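Local coordinates for UPF0678 fatty acid-binding protein-like protein ERS007657_00996 (Mycobacterium tuberculosis, PDB 6R3W) that binds one heme b at the mouth of a beta-barrel and probably isomerises peroxynitrite to nitrate, helping to detoxify reactive nitrogen and oxygen species, at residues F33-E38 / L139-Q144; H65-Y70 / L128-R133; L83-P86 / T90-E93. All coordinates share one frame; numbering follows the deposited sequence.

Interaction 1. Residues F33-E38 / L139-Q144; sequences FEYLEE and LSYSLQ. With HEM (protoporphyrin IX containing Fe), chain B.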
loop_
_atom_site.group_PDB
_atom_site.type_symbol
_atom_site.label_atom_id
_atom_site.label_comp_id
_atom_site.label_asym_id
_atom_site.label_seq_id
_atom_site.Cartn_x
_atom_site.Cartn_y
_atom_site.Cartn_z
ATOM N N PHE A 33 -14.906 -5.645 -8.732
ATOM C CA PHE A 33 -14.108 -6.885 -8.709
ATOM C C PHE A 33 -13.726 -7.201 -7.262
ATOM O O PHE A 33 -13.845 -6.337 -6.360
ATOM C CB PHE A 33 -12.854 -6.757 -9.592
ATOM C CG PHE A 33 -11.942 -5.621 -9.184
ATOM C CD1 PHE A 33 -10.999 -5.782 -8.171
ATOM C CD2 PHE A 33 -12.149 -4.334 -9.681
ATOM C CE1 PHE A 33 -10.240 -4.703 -7.719
ATOM C CE2 PHE A 33 -11.395 -3.260 -9.210
ATOM C CZ PHE A 33 -10.450 -3.446 -8.230
ATOM N N GLU A 34 -13.248 -8.417 -7.053
ATOM C CA GLU A 34 -12.609 -8.783 -5.773
ATOM C C GLU A 34 -11.300 -9.523 -6.037
ATOM O O GLU A 34 -11.071 -9.966 -7.169
ATOM C CB GLU A 34 -13.591 -9.561 -4.889
ATOM C CG GLU A 34 -14.204 -10.789 -5.540
ATOM C CD GLU A 34 -15.255 -11.450 -4.670
ATOM O OE1 GLU A 34 -15.361 -11.063 -3.475
ATOM O OE2 GLU A 34 -15.860 -12.418 -5.128
ATOM N N TYR A 35 -10.507 -9.682 -4.996
ATOM C CA TYR A 35 -9.139 -10.207 -5.143
ATOM C C TYR A 35 -8.679 -10.835 -3.838
ATOM O O TYR A 35 -9.122 -10.415 -2.747
ATOM C CB TYR A 35 -8.177 -9.101 -5.606
ATOM C CG TYR A 35 -8.086 -7.905 -4.695
ATOM C CD1 TYR A 35 -7.101 -7.813 -3.732
ATOM C CD2 TYR A 35 -8.910 -6.807 -4.881
ATOM C CE1 TYR A 35 -6.968 -6.677 -2.944
ATOM C CE2 TYR A 35 -8.809 -5.673 -4.085
ATOM C CZ TYR A 35 -7.819 -5.597 -3.126
ATOM O OH TYR A 35 -7.685 -4.449 -2.376
ATOM N N LEU A 36 -7.723 -11.756 -3.974
ATOM C CA LEU A 36 -6.887 -12.264 -2.876
ATOM C C LEU A 36 -5.555 -11.526 -2.909
ATOM O O LEU A 36 -5.119 -11.133 -4.007
ATOM C CB LEU A 36 -6.683 -13.771 -3.036
ATOM C CG LEU A 36 -7.958 -14.595 -3.091
ATOM C CD1 LEU A 36 -7.634 -16.076 -3.239
ATOM C CD2 LEU A 36 -8.813 -14.353 -1.868
ATOM N N GLU A 37 -4.952 -11.323 -1.748
ATOM C CA GLU A 37 -3.751 -10.489 -1.618
ATOM C C GLU A 37 -2.768 -11.167 -0.682
ATOM O O GLU A 37 -3.184 -11.602 0.407
ATOM C CB GLU A 37 -4.127 -9.107 -1.115
ATOM C CG GLU A 37 -2.944 -8.194 -0.875
ATOM C CD GLU A 37 -3.319 -6.743 -0.682
ATOM O OE1 GLU A 37 -4.528 -6.439 -0.682
ATOM O OE2 GLU A 37 -2.397 -5.921 -0.506
ATOM N N GLU A 38 -1.491 -11.144 -1.067
ATOM C CA GLU A 38 -0.355 -11.560 -0.235
ATOM C C GLU A 38 0.631 -10.395 -0.181
ATOM O O GLU A 38 1.021 -9.890 -1.257
ATOM C CB GLU A 38 0.323 -12.802 -0.818
ATOM C CG GLU A 38 -0.584 -14.007 -0.941
ATOM C CD GLU A 38 -0.414 -15.023 0.172
ATOM O OE1 GLU A 38 0.515 -14.851 0.990
ATOM O OE2 GLU A 38 -1.245 -15.957 0.252
ATOM N N LEU A 139 -4.343 -6.443 9.292
ATOM C CA LEU A 139 -3.918 -5.268 8.505
ATOM C C LEU A 139 -5.036 -4.913 7.548
ATOM O O LEU A 139 -5.452 -5.788 6.781
ATOM C CB LEU A 139 -2.631 -5.592 7.751
ATOM C CG LEU A 139 -2.026 -4.440 6.941
ATOM C CD1 LEU A 139 -0.560 -4.725 6.665
ATOM C CD2 LEU A 139 -2.776 -4.189 5.637
ATOM N N SER A 140 -5.593 -3.719 7.677
ATOM C CA SER A 140 -6.647 -3.298 6.741
ATOM C C SER A 140 -6.245 -1.997 6.034
ATOM O O SER A 140 -5.517 -1.189 6.616
ATOM C CB SER A 140 -7.964 -3.193 7.445
ATOM O OG SER A 140 -7.920 -2.260 8.499
ATOM N N TYR A 141 -6.786 -1.759 4.873
ATOM C CA TYR A 141 -6.490 -0.502 4.182
ATOM C C TYR A 141 -7.633 -0.144 3.254
ATOM O O TYR A 141 -8.405 -1.010 2.803
ATOM C CB TYR A 141 -5.180 -0.596 3.406
ATOM C CG TYR A 141 -5.197 -1.515 2.214
ATOM C CD1 TYR A 141 -5.716 -1.108 0.994
ATOM C CD2 TYR A 141 -4.702 -2.808 2.313
ATOM C CE1 TYR A 141 -5.761 -1.964 -0.092
ATOM C CE2 TYR A 141 -4.718 -3.675 1.235
ATOM C CZ TYR A 141 -5.254 -3.249 0.023
ATOM O OH TYR A 141 -5.291 -4.070 -1.060
ATOM N N SER A 142 -7.645 1.127 2.909
ATOM C CA SER A 142 -8.374 1.633 1.735
ATOM C C SER A 142 -7.442 2.475 0.886
ATOM O O SER A 142 -6.529 3.138 1.436
ATOM C CB SER A 142 -9.623 2.389 2.115
ATOM O OG SER A 142 -9.317 3.657 2.662
ATOM N N LEU A 143 -7.661 2.422 -0.416
ATOM C CA LEU A 143 -6.907 3.219 -1.398
ATOM C C LEU A 143 -7.901 4.014 -2.211
ATOM O O LEU A 143 -8.845 3.431 -2.758
ATOM C CB LEU A 143 -6.025 2.309 -2.262
ATOM C CG LEU A 143 -5.213 3.021 -3.341
ATOM C CD1 LEU A 143 -3.915 2.272 -3.600
ATOM C CD2 LEU A 143 -6.009 3.172 -4.626
ATOM N N GLN A 144 -7.679 5.306 -2.259
ATOM C CA GLN A 144 -8.446 6.198 -3.146
ATOM C C GLN A 144 -7.571 6.641 -4.320
ATOM O O GLN A 144 -6.334 6.758 -4.165
ATOM C CB GLN A 144 -9.010 7.381 -2.369
ATOM C CG GLN A 144 -9.964 6.966 -1.271
ATOM C CD GLN A 144 -10.878 8.095 -0.885
ATOM O OE1 GLN A 144 -10.441 9.235 -0.692
ATOM N NE2 GLN A 144 -12.152 7.775 -0.707
HETATM C CHA HEM B . -8.664 -0.828 -13.147
HETATM C CHB HEM B . -7.659 -4.274 -9.955
HETATM C CHC HEM B . -4.432 -1.358 -7.760
HETATM C CHD HEM B . -5.109 1.918 -11.288
HETATM C C1A HEM B . -8.654 -2.015 -12.460
HETATM C C2A HEM B . -9.407 -3.177 -12.844
HETATM C C3A HEM B . -9.111 -4.141 -11.946
HETATM C C4A HEM B . -8.202 -3.585 -11.007
HETATM C CMA HEM B . -9.609 -5.559 -11.954
HETATM C CAA HEM B . -10.334 -3.289 -14.031
HETATM C CBA HEM B . -9.734 -4.186 -15.108
HETATM C CGA HEM B . -8.463 -3.601 -15.621
HETATM O O1A HEM B . -7.407 -4.263 -15.540
HETATM O O2A HEM B . -8.467 -2.479 -16.169
HETATM C C1B HEM B . -6.726 -3.749 -9.042
HETATM C C2B HEM B . -6.179 -4.496 -7.954
HETATM C C3B HEM B . -5.291 -3.665 -7.293
HETATM C C4B HEM B . -5.271 -2.413 -8.062
HETATM C CMB HEM B . -6.515 -5.926 -7.599
HETATM C CAB HEM B . -4.500 -3.892 -6.063
HETATM C CBB HEM B . -4.930 -4.678 -5.096
HETATM C C1C HEM B . -4.303 -0.222 -8.563
HETATM C C2C HEM B . -3.396 0.836 -8.339
HETATM C C3C HEM B . -3.542 1.721 -9.375
HETATM C C4C HEM B . -4.630 1.247 -10.189
HETATM C CMC HEM B . -2.467 0.918 -7.171
HETATM C CAC HEM B . -2.744 2.926 -9.694
HETATM C CBC HEM B . -1.409 2.937 -9.607
HETATM C C1D HEM B . -6.180 1.457 -12.043
HETATM C C2D HEM B . -6.708 2.184 -13.207
HETATM C C3D HEM B . -7.676 1.425 -13.724
HETATM C C4D HEM B . -7.779 0.224 -12.868
HETATM C CMD HEM B . -6.192 3.485 -13.757
HETATM C CAD HEM B . -8.198 1.558 -15.127
HETATM C CBD HEM B . -9.447 2.313 -15.147
HETATM C CGD HEM B . -9.919 2.488 -16.594
HETATM O O1D HEM B . -9.497 1.874 -17.631
HETATM O O2D HEM B . -10.740 3.285 -16.729
HETATM N NA HEM B . -7.903 -2.312 -11.333
HETATM N NB HEM B . -6.155 -2.529 -9.070
HETATM N NC HEM B . -5.071 0.056 -9.662
HETATM N ND HEM B . -6.847 0.269 -11.877
HETATM FE FE HEM B . -6.568 -1.073 -10.478
HETATM O O HOH W 1 -5.048 -1.969 -11.702
#
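Y35 and Y141 both carry CG between the backbone N and the carbonyl carbon (chi1 59° and 69°), and this sends their rings from opposite directions into the inside of the protein until the two hydroxyls meet. E37 reaches the same spot another way: its CG is anti to the backbone N, and the extended chain beyond it carries the carboxylate up to the end of Y141. The result is a short chain of hydrogen bonds. Y35 OH donates to Y141 OH over 2.8 Å, and Y141 OH in turn donates to E37 OE1 over 2.5 Å, a short, probably strong bond. OE1 is approached on its syn side, 17° out of the carboxylate plane, and it lies at the edge of the Y141 ring. One phenol oxygen thus accepts from a tyrosine and gives to a glutamate, so a buried hydroxyl is served in both directions and the Y141 ring has its far end pinned.

The strands 33-42 and 138-147 that carry these groups are not neighbours in the sheet. They face each other across the interior of the ten-stranded antiparallel barrel of the nitrobindin family, with strands 17-25 and 153-162 between them. A158 on strand 153-162 packs against all three side chains, and Y132 stacks on the Y141 ring.

Toward the barrel mouth the same row of residues turns to the heme. F33 lays one face over the porphyrin rim, with CZ 3.4 Å from HEM CHB and CG 3.6 Å from the methyl HEM CMA. Y35 takes the vinyl carbon HEM CBB over one ring face, 3.6 Å from its CE1. The iron, HEM FE, carries a water at 2.1 Å; its other axial ligand is probably H155.

Interaction 2. Residues H65-Y70 / L128-R133; sequences HSETGY and LDRSYR. With HEM (protoporphyrin IX containing Fe), chain B.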
loop_
_atom_site.group_PDB
_atom_site.type_symbol
_atom_site.label_atom_id
_atom_site.label_comp_id
_atom_site.label_asym_id
_atom_site.label_seq_id
_atom_site.Cartn_x
_atom_site.Cartn_y
_atom_site.Cartn_z
ATOM N N HIS A 65 -3.054 -7.368 -10.044
ATOM C CA HIS A 65 -2.088 -6.292 -9.768
ATOM C C HIS A 65 -0.963 -6.836 -8.871
ATOM O O HIS A 65 -1.222 -7.699 -8.009
ATOM C CB HIS A 65 -2.825 -5.106 -9.127
ATOM C CG HIS A 65 -1.939 -3.968 -8.745
ATOM N ND1 HIS A 65 -1.478 -3.778 -7.451
ATOM C CD2 HIS A 65 -1.446 -2.951 -9.482
ATOM C CE1 HIS A 65 -0.788 -2.654 -7.410
ATOM N NE2 HIS A 65 -0.724 -2.147 -8.662
ATOM N N SER A 66 0.206 -6.236 -8.963
ATOM C CA SER A 66 1.255 -6.368 -7.940
ATOM C C SER A 66 1.877 -4.987 -7.751
ATOM O O SER A 66 1.632 -4.098 -8.580
ATOM C CB SER A 66 2.269 -7.415 -8.321
ATOM O OG SER A 66 2.916 -7.041 -9.528
ATOM N N GLU A 67 2.629 -4.803 -6.686
ATOM C CA GLU A 67 3.451 -3.605 -6.496
ATOM C C GLU A 67 4.637 -3.994 -5.648
ATOM O O GLU A 67 4.568 -4.985 -4.910
ATOM C CB GLU A 67 2.634 -2.451 -5.916
ATOM C CG GLU A 67 1.905 -2.804 -4.628
ATOM C CD GLU A 67 0.920 -1.763 -4.102
ATOM O OE1 GLU A 67 0.300 -1.041 -4.940
ATOM O OE2 GLU A 67 0.709 -1.714 -2.877
ATOM N N THR A 68 5.680 -3.205 -5.717
ATOM C CA THR A 68 6.933 -3.512 -5.028
ATOM C C THR A 68 7.660 -2.201 -4.727
ATOM O O THR A 68 7.666 -1.304 -5.595
ATOM C CB THR A 68 7.769 -4.508 -5.837
ATOM O OG1 THR A 68 8.897 -4.885 -5.044
ATOM C CG2 THR A 68 8.184 -3.963 -7.181
ATOM N N GLY A 69 8.344 -2.146 -3.600
ATOM C CA GLY A 69 9.169 -0.999 -3.255
ATOM C C GLY A 69 9.466 -0.953 -1.794
ATOM O O GLY A 69 9.838 -2.006 -1.221
ATOM N N TYR A 70 9.422 0.238 -1.220
ATOM C CA TYR A 70 10.035 0.524 0.084
ATOM C C TYR A 70 9.138 1.460 0.877
ATOM O O TYR A 70 8.544 2.383 0.311
ATOM C CB TYR A 70 11.428 1.119 -0.109
ATOM C CG TYR A 70 12.287 0.302 -1.029
ATOM C CD1 TYR A 70 12.955 -0.822 -0.569
ATOM C CD2 TYR A 70 12.394 0.607 -2.371
ATOM C CE1 TYR A 70 13.665 -1.646 -1.428
ATOM C CE2 TYR A 70 13.137 -0.176 -3.234
ATOM C CZ TYR A 70 13.766 -1.305 -2.767
ATOM O OH TYR A 70 14.501 -2.059 -3.642
ATOM N N LEU A 128 -3.054 9.234 -5.651
ATOM C CA LEU A 128 -3.352 8.038 -4.841
ATOM C C LEU A 128 -3.230 8.392 -3.370
ATOM O O LEU A 128 -2.235 9.043 -2.992
ATOM C CB LEU A 128 -2.379 6.917 -5.205
ATOM C CG LEU A 128 -2.505 6.397 -6.630
ATOM C CD1 LEU A 128 -1.256 5.637 -7.051
ATOM C CD2 LEU A 128 -3.746 5.549 -6.804
ATOM N N ASP A 129 -4.224 7.988 -2.595
ATOM C CA ASP A 129 -4.224 8.122 -1.131
ATOM C C ASP A 129 -4.364 6.729 -0.529
ATOM O O ASP A 129 -5.182 5.936 -1.028
ATOM C CB ASP A 129 -5.402 8.958 -0.624
ATOM C CG ASP A 129 -5.385 10.454 -0.915
ATOM O OD1 ASP A 129 -4.608 10.906 -1.772
ATOM O OD2 ASP A 129 -6.235 11.149 -0.310
ATOM N N ARG A 130 -3.598 6.448 0.505
ATOM C CA ARG A 130 -3.681 5.176 1.256
ATOM C C ARG A 130 -3.906 5.453 2.746
ATOM O O ARG A 130 -3.188 6.280 3.334
ATOM C CB ARG A 130 -2.409 4.364 1.040
ATOM C CG ARG A 130 -2.265 3.803 -0.370
ATOM C CD ARG A 130 -0.908 3.167 -0.564
ATOM N NE ARG A 130 -0.633 2.874 -1.958
ATOM C CZ ARG A 130 -0.465 1.667 -2.473
ATOM N NH1 ARG A 130 -0.582 0.572 -1.728
ATOM N NH2 ARG A 130 -0.208 1.546 -3.753
ATOM N N SER A 131 -4.827 4.699 3.329
ATOM C CA SER A 131 -5.076 4.640 4.780
ATOM C C SER A 131 -4.881 3.193 5.247
ATOM O O SER A 131 -5.617 2.342 4.797
ATOM C CB SER A 131 -6.461 5.148 5.078
ATOM O OG SER A 131 -6.712 5.142 6.464
ATOM N N TYR A 132 -3.875 2.953 6.071
ATOM C CA TYR A 132 -3.545 1.596 6.557
ATOM C C TYR A 132 -3.777 1.563 8.083
ATOM O O TYR A 132 -3.410 2.544 8.805
ATOM C CB TYR A 132 -2.126 1.188 6.113
ATOM C CG TYR A 132 -2.008 0.631 4.701
ATOM C CD1 TYR A 132 -1.573 -0.670 4.464
ATOM C CD2 TYR A 132 -2.285 1.416 3.594
ATOM C CE1 TYR A 132 -1.506 -1.194 3.178
ATOM C CE2 TYR A 132 -2.279 0.890 2.306
ATOM C CZ TYR A 132 -1.861 -0.410 2.092
ATOM O OH TYR A 132 -1.801 -0.889 0.815
ATOM N N ARG A 133 -4.291 0.447 8.549
ATOM C CA ARG A 133 -4.454 0.174 9.983
ATOM C C ARG A 133 -3.886 -1.206 10.278
ATOM O O ARG A 133 -4.303 -2.164 9.633
ATOM C CB ARG A 133 -5.935 0.267 10.361
ATOM C CG ARG A 133 -6.223 -0.020 11.827
ATOM C CD ARG A 133 -7.720 -0.158 12.021
ATOM N NE ARG A 133 -8.073 -0.527 13.374
ATOM C CZ ARG A 133 -8.329 0.338 14.331
ATOM N NH1 ARG A 133 -8.162 1.634 14.113
ATOM N NH2 ARG A 133 -8.560 -0.096 15.553
HETATM C CHA HEM B . -8.664 -0.828 -13.147
HETATM C CHB HEM B . -7.659 -4.274 -9.955
HETATM C CHC HEM B . -4.432 -1.358 -7.760
HETATM C CHD HEM B . -5.109 1.918 -11.288
HETATM C C1A HEM B . -8.654 -2.015 -12.460
HETATM C C2A HEM B . -9.407 -3.177 -12.844
HETATM C C3A HEM B . -9.111 -4.141 -11.946
HETATM C C4A HEM B . -8.202 -3.585 -11.007
HETATM C CMA HEM B . -9.609 -5.559 -11.954
HETATM C CAA HEM B . -10.334 -3.289 -14.031
HETATM C CBA HEM B . -9.734 -4.186 -15.108
HETATM C CGA HEM B . -8.463 -3.601 -15.621
HETATM O O1A HEM B . -7.407 -4.263 -15.540
HETATM O O2A HEM B . -8.467 -2.479 -16.169
HETATM C C1B HEM B . -6.726 -3.749 -9.042
HETATM C C2B HEM B . -6.179 -4.496 -7.954
HETATM C C3B HEM B . -5.291 -3.665 -7.293
HETATM C C4B HEM B . -5.271 -2.413 -8.062
HETATM C CMB HEM B . -6.515 -5.926 -7.599
HETATM C CAB HEM B . -4.500 -3.892 -6.063
HETATM C CBB HEM B . -4.930 -4.678 -5.096
HETATM C C1C HEM B . -4.303 -0.222 -8.563
HETATM C C2C HEM B . -3.396 0.836 -8.339
HETATM C C3C HEM B . -3.542 1.721 -9.375
HETATM C C4C HEM B . -4.630 1.247 -10.189
HETATM C CMC HEM B . -2.467 0.918 -7.171
HETATM C CAC HEM B . -2.744 2.926 -9.694
HETATM C CBC HEM B . -1.409 2.937 -9.607
HETATM C C1D HEM B . -6.180 1.457 -12.043
HETATM C C2D HEM B . -6.708 2.184 -13.207
HETATM C C3D HEM B . -7.676 1.425 -13.724
HETATM C C4D HEM B . -7.779 0.224 -12.868
HETATM C CMD HEM B . -6.192 3.485 -13.757
HETATM C CAD HEM B . -8.198 1.558 -15.127
HETATM C CBD HEM B . -9.447 2.313 -15.147
HETATM C CGD HEM B . -9.919 2.488 -16.594
HETATM O O1D HEM B . -9.497 1.874 -17.631
HETATM O O2D HEM B . -10.740 3.285 -16.729
HETATM N NA HEM B . -7.903 -2.312 -11.333
HETATM N NB HEM B . -6.155 -2.529 -9.070
HETATM N NC HEM B . -5.071 0.056 -9.662
HETATM N ND HEM B . -6.847 0.269 -11.877
HETATM FE FE HEM B . -6.568 -1.073 -10.478
HETATM O O HOH W 1 -5.048 -1.969 -11.702
#
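Inside the heme-binding barrel, deeper than the heme and beyond the porphyrin edge that carries the vinyl groups, a salt bridge between E67 and R130 spans the interior from strand 63-73 to strand 125-135. The backbones stay far apart, E67 CA and L128 CA being the nearest pair at 13.6 Å, so long side chains do the joining. R130 runs extended from CG to NE and meets the carboxylate end-on with two nitrogens. NH2 bonds to E67 OE1 at 2.9 Å and almost straight, 176° at the hydrogen, with OE1 in the guanidinium plane. NH1 bonds to E67 OE2, also at 2.9 Å but more bent. The two flat groups are twisted 41° apart, and with that twist OE2 sits 19° out of the guanidinium plane.

Both ends have further partners. E67 OE2 is also held by Y51 OH, while R130 turns NH2 to E91 OE1 as well, and these carboxylates would probably stabilise its buried positive charge.

On the water side of the porphyrin, H65 places one ring face over the meso carbon HEM CHC, and its ND1 lies 3.3 Å from HEM CAB. L128 adds an aliphatic wall, CD1 being 3.7 Å from the vinyl carbon HEM CBC. The arrangement is a cross-barrel salt bridge next to the ligand pocket of the nitrobindin heme-binding barrel, a member of the calycin clan.

Interaction 3. Residues L83-P86 / T90-E93; sequences LAHP and TEIE. With HEM (protoporphyrin IX containing Fe), chain B.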
loop_
_atom_site.group_PDB
_atom_site.type_symbol
_atom_site.label_atom_id
_atom_site.label_comp_id
_atom_site.label_asym_id
_atom_site.label_seq_id
_atom_site.Cartn_x
_atom_site.Cartn_y
_atom_site.Cartn_z
ATOM N N LEU A 83 6.989 3.145 -4.731
ATOM C CA LEU A 83 6.470 1.916 -5.385
ATOM C C LEU A 83 6.604 1.974 -6.900
ATOM O O LEU A 83 6.407 3.024 -7.524
ATOM C CB LEU A 83 5.000 1.699 -5.051
ATOM C CG LEU A 83 4.662 1.428 -3.590
ATOM C CD1 LEU A 83 3.155 1.346 -3.433
ATOM C CD2 LEU A 83 5.346 0.171 -3.082
ATOM N N ALA A 84 6.853 0.799 -7.468
ATOM C CA ALA A 84 6.692 0.476 -8.894
ATOM C C ALA A 84 5.465 -0.406 -9.088
ATOM O O ALA A 84 5.197 -1.298 -8.239
ATOM C CB ALA A 84 7.925 -0.217 -9.393
ATOM N N HIS A 85 4.780 -0.195 -10.192
ATOM C CA HIS A 85 3.595 -0.962 -10.629
ATOM C C HIS A 85 3.838 -1.531 -12.009
ATOM O O HIS A 85 4.356 -0.842 -12.911
ATOM C CB HIS A 85 2.353 -0.064 -10.671
ATOM C CG HIS A 85 2.009 0.555 -9.363
ATOM N ND1 HIS A 85 1.113 -0.030 -8.503
ATOM C CD2 HIS A 85 2.400 1.711 -8.797
ATOM C CE1 HIS A 85 1.026 0.710 -7.415
ATOM N NE2 HIS A 85 1.807 1.771 -7.568
ATOM N N PRO A 86 3.372 -2.766 -12.264
ATOM C CA PRO A 86 3.619 -3.417 -13.542
ATOM C C PRO A 86 2.763 -2.846 -14.676
ATOM O O PRO A 86 2.999 -3.202 -15.822
ATOM C CB PRO A 86 3.247 -4.885 -13.261
ATOM C CG PRO A 86 2.197 -4.783 -12.175
ATOM C CD PRO A 86 2.692 -3.651 -11.296
ATOM N N THR A 90 4.792 4.658 -11.536
ATOM C CA THR A 90 5.508 4.782 -10.257
ATOM C C THR A 90 4.726 5.696 -9.326
ATOM O O THR A 90 3.944 6.558 -9.800
ATOM C CB THR A 90 6.924 5.321 -10.454
ATOM O OG1 THR A 90 6.796 6.619 -11.068
ATOM C CG2 THR A 90 7.787 4.391 -11.279
ATOM N N GLU A 91 4.961 5.550 -8.036
ATOM C CA GLU A 91 4.159 6.213 -6.976
ATOM C C GLU A 91 5.123 6.560 -5.833
ATOM O O GLU A 91 5.833 5.663 -5.354
ATOM C CB GLU A 91 2.995 5.249 -6.561
ATOM C CG GLU A 91 2.203 5.631 -5.331
ATOM C CD GLU A 91 1.172 4.606 -4.932
ATOM O OE1 GLU A 91 1.169 3.475 -5.501
ATOM O OE2 GLU A 91 0.417 4.876 -3.946
ATOM N N ILE A 92 5.075 7.795 -5.335
ATOM C CA ILE A 92 5.621 8.152 -4.015
ATOM C C ILE A 92 4.502 8.754 -3.197
ATOM O O ILE A 92 3.940 9.794 -3.605
ATOM C CB ILE A 92 6.819 9.088 -4.103
ATOM C CG1 ILE A 92 7.922 8.503 -4.981
ATOM C CG2 ILE A 92 7.305 9.395 -2.695
ATOM C CD1 ILE A 92 9.142 9.407 -5.135
ATOM N N GLU A 93 4.128 8.084 -2.111
ATOM C CA GLU A 93 3.145 8.655 -1.186
ATOM C C GLU A 93 3.869 9.096 0.066
ATOM O O GLU A 93 4.808 8.407 0.513
ATOM C CB GLU A 93 2.091 7.634 -0.804
ATOM C CG GLU A 93 1.267 7.143 -1.961
ATOM C CD GLU A 93 -0.122 6.677 -1.585
ATOM O OE1 GLU A 93 -0.625 7.110 -0.499
ATOM O OE2 GLU A 93 -0.760 6.043 -2.465
HETATM C CHA HEM B . -8.664 -0.828 -13.147
HETATM C CHB HEM B . -7.659 -4.274 -9.955
HETATM C CHC HEM B . -4.432 -1.358 -7.760
HETATM C CHD HEM B . -5.109 1.918 -11.288
HETATM C C1A HEM B . -8.654 -2.015 -12.460
HETATM C C2A HEM B . -9.407 -3.177 -12.844
HETATM C C3A HEM B . -9.111 -4.141 -11.946
HETATM C C4A HEM B . -8.202 -3.585 -11.007
HETATM C CMA HEM B . -9.609 -5.559 -11.954
HETATM C CAA HEM B . -10.334 -3.289 -14.031
HETATM C CBA HEM B . -9.734 -4.186 -15.108
HETATM C CGA HEM B . -8.463 -3.601 -15.621
HETATM O O1A HEM B . -7.407 -4.263 -15.540
HETATM O O2A HEM B . -8.467 -2.479 -16.169
HETATM C C1B HEM B . -6.726 -3.749 -9.042
HETATM C C2B HEM B . -6.179 -4.496 -7.954
HETATM C C3B HEM B . -5.291 -3.665 -7.293
HETATM C C4B HEM B . -5.271 -2.413 -8.062
HETATM C CMB HEM B . -6.515 -5.926 -7.599
HETATM C CAB HEM B . -4.500 -3.892 -6.063
HETATM C CBB HEM B . -4.930 -4.678 -5.096
HETATM C C1C HEM B . -4.303 -0.222 -8.563
HETATM C C2C HEM B . -3.396 0.836 -8.339
HETATM C C3C HEM B . -3.542 1.721 -9.375
HETATM C C4C HEM B . -4.630 1.247 -10.189
HETATM C CMC HEM B . -2.467 0.918 -7.171
HETATM C CAC HEM B . -2.744 2.926 -9.694
HETATM C CBC HEM B . -1.409 2.937 -9.607
HETATM C C1D HEM B . -6.180 1.457 -12.043
HETATM C C2D HEM B . -6.708 2.184 -13.207
HETATM C C3D HEM B . -7.676 1.425 -13.724
HETATM C C4D HEM B . -7.779 0.224 -12.868
HETATM C CMD HEM B . -6.192 3.485 -13.757
HETATM C CAD HEM B . -8.198 1.558 -15.127
HETATM C CBD HEM B . -9.447 2.313 -15.147
HETATM C CGD HEM B . -9.919 2.488 -16.594
HETATM O O1D HEM B . -9.497 1.874 -17.631
HETATM O O2D HEM B . -10.740 3.285 -16.729
HETATM N NA HEM B . -7.903 -2.312 -11.333
HETATM N NB HEM B . -6.155 -2.529 -9.070
HETATM N NC HEM B . -5.071 0.056 -9.662
HETATM N ND HEM B . -6.847 0.269 -11.877
HETATM FE FE HEM B . -6.568 -1.073 -10.478
HETATM O O HOH W 1 -5.048 -1.969 -11.702
#
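Backbone bonds come first: L83 and E91 form an antiparallel hydrogen-bonded pair in the hairpin of strands 78-85 and 89-100. L83 N gives its hydrogen to E91 O at 2.8 Å, and E91 N returns one to L83 O at 3.0 Å. Next along, A84 faces T90 as a non-hydrogen-bonded pair, where T90 CA makes a CA-H...O contact of 3.4 Å with L83 O.

Among side chains the polar link is H85 NE2 to E91 OE1, 2.8 Å long with 146° at the hydrogen. Ring and carboxylate are nearly coplanar, 17° apart, and the oxygen lies close to the ring plane. A chi1 of 170° turns the chain of E91 away from its own N, and it then runs straight out beside L83.

Van der Waals contacts make up the rest. The methyl L83 CD1 touches the carboxylate oxygen E91 OE1 at 3.6 Å. Against the heme, the H85 ring has the vinyl carbon HEM CBC over one face, while its CE1 lies 3.5 Å from the methyl HEM CMC.

H85 ND1 is hydrogen-bonded to H65, so both ring nitrogens are engaged and the ring's rotation is fixed; E91 OE1, shared with R130, would probably have its negative charge partly offset there.

Overall arrangement
All three contacts lie in the one antiparallel barrel and border the same heme. Along the chain they are nested: interaction 3, a local hairpin, falls inside the loop closed by interaction 2, which itself falls inside that of interaction 1. Interactions 1 and 2 both reach across the interior, whereas interaction 3 joins adjacent strands. Centres of 1 and 2 are about 9 Å apart, of 2 and 3 about 8 Å, and of 1 and 3 about 16 Å. Neighbouring strands 125-135 and 138-147 tie 1 to 2; neighbouring strands 63-73 and 78-85 tie 2 to 3. Together they line the barrel interior next to the heme with linked polar groups and apolar side chains.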